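Local coordinates for hypothetical protein Atu0636 (Agrobacterium tumefaciens, PDB 2OZV) that is of unconfirmed function but is predicted to be an O-methyltransferase, probably transferring a methyl group from S-adenosylmethionine to a substrate not yet identified, at residues S30-D35 and A56-A61; V119-P124 and G164-I169. One frame throughout, in Å; residues are numbered along the deposited sequence. Where two conformers were deposited one is given.

Overall arrangement
Past helix 24-30 the chain runs through the loop of residues 30-35, forms strand 38-42 and helix 49-57, and then returns at residues 56-61, where interaction 1 closes a short loop that contains strand 38-42, an inner strand of the sheet, and nearly all of helix 49-57. Only later does interaction 2 open: strand 116-121 pairs with strand 164-170, tying two central strands together. The two contacts follow one another in series, neither nesting nor crossing, with centres about 14 Å apart. They nevertheless touch, since Leu31 O lies 3.0 Å from Gln165 NE2, a probable hydrogen bond, and Val32 packs on Ile120.

Interaction 1 of 2, residues S30-D35 and A56-A61; sequences SLVADD and ARLEKA
Arg57 reaches from the last turn of its helix to the carbonyl of Val32, and both terminal nitrogens of the guanidinium settle on that one oxygen. Arg57 NH2 donates to Val32 O at 2.8 Å, while the bond from Arg57 NH1 is longer, 3.2 Å, and more bent at the hydrogen (136°). The oxygen lies in the guanidinium plane, at its end-on edge. The chain is extended through chi1 and chi2; a bend about the CG-CD bond (chi3 49°) then turns the guanidinium to this acceptor.

Beside this polar grip, Leu58 pushes its two methyls against the loop: CD1 meets Val32 CG1 at 3.7 Å, and CD2 rests against Asp34 O at 3.4 Å. Farther out, the aliphatic part of Lys60 brings CD to 3.6 Å from Asp35 O.

The backbone behind these groups is shaped by a type I beta turn from Leu58 to Ala61, closed by Ala61 N to Leu58 O. Within the loop, the carboxylate of Asp34 is held by a salt bridge to Arg36 and a hydrogen bond to His118. The contact thus joins the end of helix 49-57 to the loop leading into strand 38-42, with Val32 packed on Ile40 of that strand and on His118 of strand 116-121.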
ATOM      1  N   SER B  30       5.991 -13.475  13.843  1.00 45.27           N
ATOM      2  CA  SER B  30       7.063 -13.892  12.942  1.00 45.44           C
ATOM      3  C   SER B  30       7.937 -12.711  12.512  1.00 45.02           C
ATOM      4  O   SER B  30       9.043 -12.916  12.023  1.00 46.02           O
ATOM      5  CB  SER B  30       6.492 -14.612  11.716  1.00 45.63           C
ATOM      6  OG  SER B  30       5.977 -13.697  10.806  1.00 46.26           O
ATOM      7  N   LEU B  31       7.439 -11.484  12.675  1.00 43.94           N
ATOM      8  CA  LEU B  31       8.220 -10.282  12.322  1.00 45.04           C
ATOM      9  C   LEU B  31       9.411  -9.993  13.242  1.00 45.76           C
ATOM     10  O   LEU B  31      10.280  -9.200  12.894  1.00 46.55           O
ATOM     11  CB  LEU B  31       7.296  -9.062  12.307  1.00 44.02           C
ATOM     12  CG  LEU B  31       6.179  -9.160  11.256  1.00 45.76           C
ATOM     13  CD1 LEU B  31       5.202  -7.978  11.361  1.00 46.60           C
ATOM     14  CD2 LEU B  31       6.821  -9.174   9.824  1.00 47.58           C
ATOM     15  N   VAL B  32       9.426 -10.608  14.423  1.00 45.90           N
ATOM     16  CA  VAL B  32      10.555 -10.413  15.332  1.00 46.47           C
ATOM     17  C   VAL B  32      11.653 -11.405  14.951  1.00 48.10           C
ATOM     18  O   VAL B  32      11.628 -12.557  15.361  1.00 47.18           O
ATOM     19  CB  VAL B  32      10.139 -10.596  16.813  1.00 46.58           C
ATOM     20  CG1 VAL B  32      11.306 -10.317  17.758  1.00 47.52           C
ATOM     21  CG2 VAL B  32       8.943  -9.671  17.135  1.00 45.77           C
ATOM     22  N   ALA B  33      12.592 -10.931  14.137  1.00 48.64           N
ATOM     23  CA  ALA B  33      13.698 -11.758  13.648  1.00 50.04           C
ATOM     24  C   ALA B  33      14.974 -11.310  14.346  1.00 52.01           C
ATOM     25  O   ALA B  33      15.747 -10.551  13.791  1.00 53.47           O
ATOM     26  CB  ALA B  33      13.840 -11.620  12.110  1.00 49.75           C
ATOM     27  N   ASP B  34      15.204 -11.800  15.553  1.00 52.38           N
ATOM     28  CA  ASP B  34      16.226 -11.255  16.426  1.00 53.71           C
ATOM     29  C   ASP B  34      16.684 -12.414  17.292  1.00 54.54           C
ATOM     30  O   ASP B  34      15.859 -13.053  17.960  1.00 55.11           O
ATOM     31  CB  ASP B  34      15.592 -10.153  17.296  1.00 53.77           C
ATOM     32  CG  ASP B  34      16.617  -9.322  18.087  1.00 55.81           C
ATOM     33  OD1 ASP B  34      17.745  -9.794  18.376  1.00 56.60           O
ATOM     34  OD2 ASP B  34      16.276  -8.167  18.423  1.00 54.78           O
ATOM     35  N   ASP B  35      17.986 -12.694  17.281  1.00 55.64           N
ATOM     36  CA  ASP B  35      18.486 -13.811  18.083  0.50 56.37           C
ATOM     37  C   ASP B  35      19.216 -13.385  19.365  1.00 56.82           C
ATOM     38  O   ASP B  35      19.830 -14.214  20.038  1.00 57.60           O
ATOM     39  CB  ASP B  35      19.314 -14.782  17.226  0.50 56.36           C
ATOM     40  CG  ASP B  35      18.486 -15.454  16.121  0.50 56.84           C
ATOM     41  OD1 ASP B  35      17.280 -15.761  16.329  0.50 55.72           O
ATOM     42  OD2 ASP B  35      19.055 -15.678  15.038  0.50 56.17           O
ATOM     43  N   ALA B  56       7.711 -18.315  22.507  1.00 45.90           N
ATOM     44  CA  ALA B  56       7.806 -19.747  22.218  1.00 46.79           C
ATOM     45  C   ALA B  56       8.953 -20.032  21.242  1.00 46.71           C
ATOM     46  O   ALA B  56       9.657 -21.032  21.390  1.00 47.56           O
ATOM     47  CB  ALA B  56       6.478 -20.283  21.669  1.00 47.09           C
ATOM     48  N   ARG B  57       9.134 -19.149  20.260  1.00 46.04           N
ATOM     49  CA  ARG B  57      10.150 -19.321  19.217  1.00 46.36           C
ATOM     50  C   ARG B  57      11.543 -18.809  19.648  1.00 46.50           C
ATOM     51  O   ARG B  57      12.576 -19.413  19.328  1.00 46.78           O
ATOM     52  CB  ARG B  57       9.700 -18.590  17.940  1.00 46.30           C
ATOM     53  CG  ARG B  57      10.696 -18.720  16.775  1.00 45.68           C
ATOM     54  CD  ARG B  57      10.140 -18.152  15.464  1.00 46.51           C
ATOM     55  NE  ARG B  57       9.590 -16.808  15.660  1.00 45.68           N
ATOM     56  CZ  ARG B  57      10.290 -15.673  15.620  1.00 45.51           C
ATOM     57  NH1 ARG B  57      11.600 -15.709  15.366  1.00 46.06           N
ATOM     58  NH2 ARG B  57       9.679 -14.509  15.840  1.00 45.67           N
ATOM     59  N   LEU B  58      11.558 -17.710  20.391  1.00 46.09           N
ATOM     60  CA  LEU B  58      12.787 -17.023  20.750  1.00 46.59           C
ATOM     61  C   LEU B  58      13.113 -17.197  22.231  1.00 46.61           C
ATOM     62  O   LEU B  58      12.581 -16.474  23.089  1.00 45.75           O
ATOM     63  CB  LEU B  58      12.689 -15.544  20.395  1.00 46.50           C
ATOM     64  CG  LEU B  58      12.631 -15.221  18.905  1.00 47.42           C
ATOM     65  CD1 LEU B  58      12.526 -13.702  18.744  1.00 48.90           C
ATOM     66  CD2 LEU B  58      13.872 -15.782  18.136  1.00 46.43           C
ATOM     67  N   GLU B  59      13.994 -18.152  22.528  1.00 47.46           N
ATOM     68  CA  GLU B  59      14.259 -18.523  23.912  1.00 48.29           C
ATOM     69  C   GLU B  59      14.839 -17.393  24.752  1.00 47.82           C
ATOM     70  O   GLU B  59      14.674 -17.387  25.962  1.00 47.78           O
ATOM     71  CB  GLU B  59      15.129 -19.794  23.988  1.00 49.66           C
ATOM     72  CG  GLU B  59      14.275 -21.018  23.698  1.00 55.67           C
ATOM     73  CD  GLU B  59      15.070 -22.298  23.588  1.00 62.32           C
ATOM     74  OE1 GLU B  59      15.753 -22.488  22.552  1.00 66.80           O
ATOM     75  OE2 GLU B  59      14.991 -23.115  24.526  1.00 65.05           O
ATOM     76  N   LYS B  60      15.508 -16.454  24.094  1.00 47.48           N
ATOM     77  CA  LYS B  60      16.174 -15.350  24.762  1.00 49.31           C
ATOM     78  C   LYS B  60      15.293 -14.092  24.897  1.00 48.65           C
ATOM     79  O   LYS B  60      15.733 -13.092  25.465  1.00 50.28           O
ATOM     80  CB  LYS B  60      17.462 -14.983  24.009  1.00 48.70           C
ATOM     81  CG  LYS B  60      18.561 -16.057  24.046  1.00 50.31           C
ATOM     82  CD  LYS B  60      19.846 -15.490  23.426  1.00 51.71           C
ATOM     83  CE  LYS B  60      21.046 -16.306  23.816  1.00 59.00           C
ATOM     84  NZ  LYS B  60      21.349 -17.331  22.777  1.00 61.66           N
ATOM     85  N   ALA B  61      14.076 -14.130  24.363  1.00 47.47           N
ATOM     86  CA  ALA B  61      13.223 -12.957  24.415  1.00 46.30           C
ATOM     87  C   ALA B  61      12.566 -12.798  25.777  1.00 46.68           C
ATOM     88  O   ALA B  61      12.157 -13.768  26.401  1.00 46.31           O
ATOM     89  CB  ALA B  61      12.131 -13.047  23.343  1.00 46.20           C
TER

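Interaction 2 of 2, residues V119-P124 and G164-I169; sequences VIMNPP and GQLSLI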
ATOM      1  N   VAL B 119       8.550  -3.420  19.567  1.00 44.82           N
ATOM      2  CA  VAL B 119       7.169  -3.258  19.992  1.00 44.43           C
ATOM      3  C   VAL B 119       6.280  -3.848  18.903  1.00 45.38           C
ATOM      4  O   VAL B 119       6.454  -3.524  17.731  1.00 45.08           O
ATOM      5  CB  VAL B 119       6.786  -1.779  20.224  1.00 45.30           C
ATOM      6  CG1 VAL B 119       5.347  -1.663  20.668  1.00 45.04           C
ATOM      7  CG2 VAL B 119       7.735  -1.164  21.311  1.00 43.70           C
ATOM      8  N   ILE B 120       5.396  -4.738  19.315  1.00 43.75           N
ATOM      9  CA  ILE B 120       4.453  -5.365  18.401  1.00 44.66           C
ATOM     10  C   ILE B 120       3.012  -5.011  18.708  1.00 45.29           C
ATOM     11  O   ILE B 120       2.616  -4.832  19.877  1.00 44.76           O
ATOM     12  CB  ILE B 120       4.677  -6.911  18.317  1.00 45.20           C
ATOM     13  CG1 ILE B 120       4.133  -7.656  19.545  1.00 44.39           C
ATOM     14  CG2 ILE B 120       6.192  -7.231  18.127  1.00 43.53           C
ATOM     15  CD1 ILE B 120       4.380  -9.199  19.485  1.00 44.94           C
HETATM   16  N   MSE B 121       2.173  -4.940  17.665  1.00 44.17           N
HETATM   17  CA  MSE B 121       0.796  -4.526  17.906  1.00 45.82           C
HETATM   18  C   MSE B 121      -0.147  -5.031  16.821  1.00 46.05           C
HETATM   19  O   MSE B 121       0.230  -5.153  15.648  1.00 45.43           O
HETATM   20  CB  MSE B 121       0.695  -2.981  17.993  1.00 45.08           C
HETATM   21  CG  MSE B 121       1.133  -2.297  16.696  1.00 44.47           C
HETATM   22 SE   MSE B 121       0.970  -0.314  16.893  1.00 56.46          SE
HETATM   23  CE  MSE B 121       2.257   0.044  18.258  1.00 50.99           C
ATOM     24  N   ASN B 122      -1.378  -5.297  17.239  1.00 46.33           N
ATOM     25  CA  ASN B 122      -2.480  -5.624  16.349  1.00 47.89           C
ATOM     26  C   ASN B 122      -3.711  -4.881  16.873  1.00 49.26           C
ATOM     27  O   ASN B 122      -4.541  -5.492  17.555  1.00 48.70           O
ATOM     28  CB  ASN B 122      -2.744  -7.126  16.354  1.00 48.17           C
ATOM     29  CG  ASN B 122      -3.890  -7.516  15.414  1.00 48.39           C
ATOM     30  OD1 ASN B 122      -4.415  -6.675  14.689  1.00 50.46           O
ATOM     31  ND2 ASN B 122      -4.241  -8.767  15.420  1.00 51.49           N
ATOM     32  N   PRO B 123      -3.786  -3.556  16.638  1.00 51.12           N
ATOM     33  CA  PRO B 123      -4.875  -2.816  17.289  1.00 53.02           C
ATOM     34  C   PRO B 123      -6.240  -3.232  16.772  1.00 54.80           C
ATOM     35  O   PRO B 123      -6.375  -3.618  15.614  1.00 55.38           O
ATOM     36  CB  PRO B 123      -4.588  -1.350  16.951  1.00 54.02           C
ATOM     37  CG  PRO B 123      -3.732  -1.380  15.800  1.00 52.61           C
ATOM     38  CD  PRO B 123      -2.906  -2.660  15.863  1.00 51.99           C
ATOM     39  N   PRO B 124      -7.253  -3.149  17.643  1.00 55.62           N
ATOM     40  CA  PRO B 124      -8.597  -3.626  17.340  1.00 56.87           C
ATOM     41  C   PRO B 124      -9.268  -2.767  16.271  1.00 57.85           C
ATOM     42  O   PRO B 124      -8.913  -1.594  16.117  1.00 58.64           O
ATOM     43  CB  PRO B 124      -9.322  -3.484  18.692  1.00 56.98           C
ATOM     44  CG  PRO B 124      -8.585  -2.401  19.413  1.00 56.18           C
ATOM     45  CD  PRO B 124      -7.149  -2.548  18.990  1.00 55.81           C
ATOM     46  N   GLY B 164      15.103   0.733  17.390  1.00 43.94           N
ATOM     47  CA  GLY B 164      14.316  -0.485  17.674  1.00 43.85           C
ATOM     48  C   GLY B 164      13.228  -0.651  16.607  1.00 44.76           C
ATOM     49  O   GLY B 164      12.974   0.288  15.830  1.00 46.11           O
ATOM     50  N   GLN B 165      12.594  -1.814  16.582  1.00 45.13           N
ATOM     51  CA  GLN B 165      11.696  -2.159  15.496  1.00 45.65           C
ATOM     52  C   GLN B 165      10.244  -2.179  15.932  1.00 45.56           C
ATOM     53  O   GLN B 165       9.874  -2.867  16.913  1.00 45.61           O
ATOM     54  CB  GLN B 165      12.060  -3.524  14.926  1.00 45.85           C
ATOM     55  CG  GLN B 165      11.134  -3.973  13.782  1.00 45.87           C
ATOM     56  CD  GLN B 165      11.516  -5.342  13.260  1.00 46.63           C
ATOM     57  OE1 GLN B 165      12.716  -5.654  13.102  1.00 47.36           O
ATOM     58  NE2 GLN B 165      10.512  -6.176  13.016  1.00 47.01           N
ATOM     59  N   LEU B 166       9.414  -1.439  15.194  1.00 44.75           N
ATOM     60  CA  LEU B 166       7.969  -1.526  15.296  1.00 45.22           C
ATOM     61  C   LEU B 166       7.481  -2.644  14.348  1.00 45.59           C
ATOM     62  O   LEU B 166       7.909  -2.703  13.174  1.00 45.13           O
ATOM     63  CB  LEU B 166       7.340  -0.196  14.861  1.00 45.10           C
ATOM     64  CG  LEU B 166       5.811  -0.221  14.691  1.00 44.52           C
ATOM     65  CD1 LEU B 166       5.084  -0.401  16.032  1.00 47.23           C
ATOM     66  CD2 LEU B 166       5.387   1.099  14.007  1.00 47.25           C
ATOM     67  N   SER B 167       6.632  -3.537  14.852  1.00 44.56           N
ATOM     68  CA  SER B 167       5.972  -4.540  14.008  1.00 45.65           C
ATOM     69  C   SER B 167       4.473  -4.488  14.221  1.00 46.12           C
ATOM     70  O   SER B 167       3.991  -4.397  15.363  1.00 46.22           O
ATOM     71  CB  SER B 167       6.434  -5.978  14.320  1.00 45.65           C
ATOM     72  OG  SER B 167       7.842  -6.087  14.142  1.00 46.54           O
ATOM     73  N   LEU B 168       3.716  -4.562  13.124  1.00 46.03           N
ATOM     74  CA  LEU B 168       2.279  -4.563  13.263  1.00 46.25           C
ATOM     75  C   LEU B 168       1.571  -5.350  12.177  1.00 45.88           C
ATOM     76  O   LEU B 168       2.121  -5.608  11.093  1.00 45.35           O
ATOM     77  CB  LEU B 168       1.754  -3.130  13.322  1.00 47.87           C
ATOM     78  CG  LEU B 168       1.774  -2.256  12.098  1.00 48.54           C
ATOM     79  CD1 LEU B 168       0.562  -2.540  11.161  1.00 45.90           C
ATOM     80  CD2 LEU B 168       1.773  -0.756  12.515  1.00 49.76           C
ATOM     81  N   ILE B 169       0.347  -5.755  12.495  1.00 45.51           N
ATOM     82  CA  ILE B 169      -0.541  -6.342  11.491  1.00 44.62           C
ATOM     83  C   ILE B 169      -1.847  -5.564  11.529  1.00 45.42           C
ATOM     84  O   ILE B 169      -2.330  -5.152  12.607  1.00 45.20           O
ATOM     85  CB  ILE B 169      -0.732  -7.876  11.684  1.00 44.46           C
ATOM     86  CG1 ILE B 169      -1.504  -8.478  10.494  1.00 45.99           C
ATOM     87  CG2 ILE B 169      -1.363  -8.178  13.058  1.00 44.42           C
ATOM     88  CD1 ILE B 169      -1.578  -9.992  10.492  1.00 46.50           C
TER
HETATM   89  O   HOH W   1      -4.783  -3.786  13.503  1.00 34.39           O
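Met121, deposited as selenomethionine, and Leu168 are bridge partners on adjacent strands; their side chains cross at a slant and leave the same face of the sheet together with those of Val119 and Leu166. Met121 CG lies 3.5 Å from Leu168 CB, so the two chains meet close to their roots. Beyond that, a turn about the CG-SE bond (chi3 65°) carries the terminal methyl back along the strand to Leu166, where Met121 CE meets CD1 at 3.6 Å. The Met121 chain therefore spans two residues of its neighbour, slanting across both. Ala156 of helix 148-159 packs on Met121 and Val119 from this face.

Ile120 and Ser167 occupy the other face, and their contact is looser: CG2 of Ile120 stands 4.0 Å from CB of Ser167. Ser167 OG instead receives a hydrogen bond from Gln165 NE2 (2.9 Å). Leu28 of helix 24-30 lies against both Ile120 and Ser167. Past the paired region, the side chains of Asn122 and Ile169 run alongside each other in the same direction, and the CG2 branch of Ile169 packs against the Asn122 side chain.

Four backbone bonds fix this register, alternating from strand to strand: Val119 N to Gln165 O, Ser167 N to Val119 O, Met121 N to Ser167 O and Ile169 N to Met121 O. Just past the end of strand 116-121, a water lies within hydrogen-bonding distance of Pro123 O (2.6 Å) and Ile169 O (2.9 Å), although it has more acceptors nearby than protons to give.

Parallel pairing of strands 116-121 and 164-170, joined through helix 148-159, belongs to the Rossmann-like methyltransferase fold. The Asn-Pro-Pro-Tyr sequence beginning at Asn122 matches the NPPY motif of related methyltransferases, where it lies at the active site; a similar place is probable here.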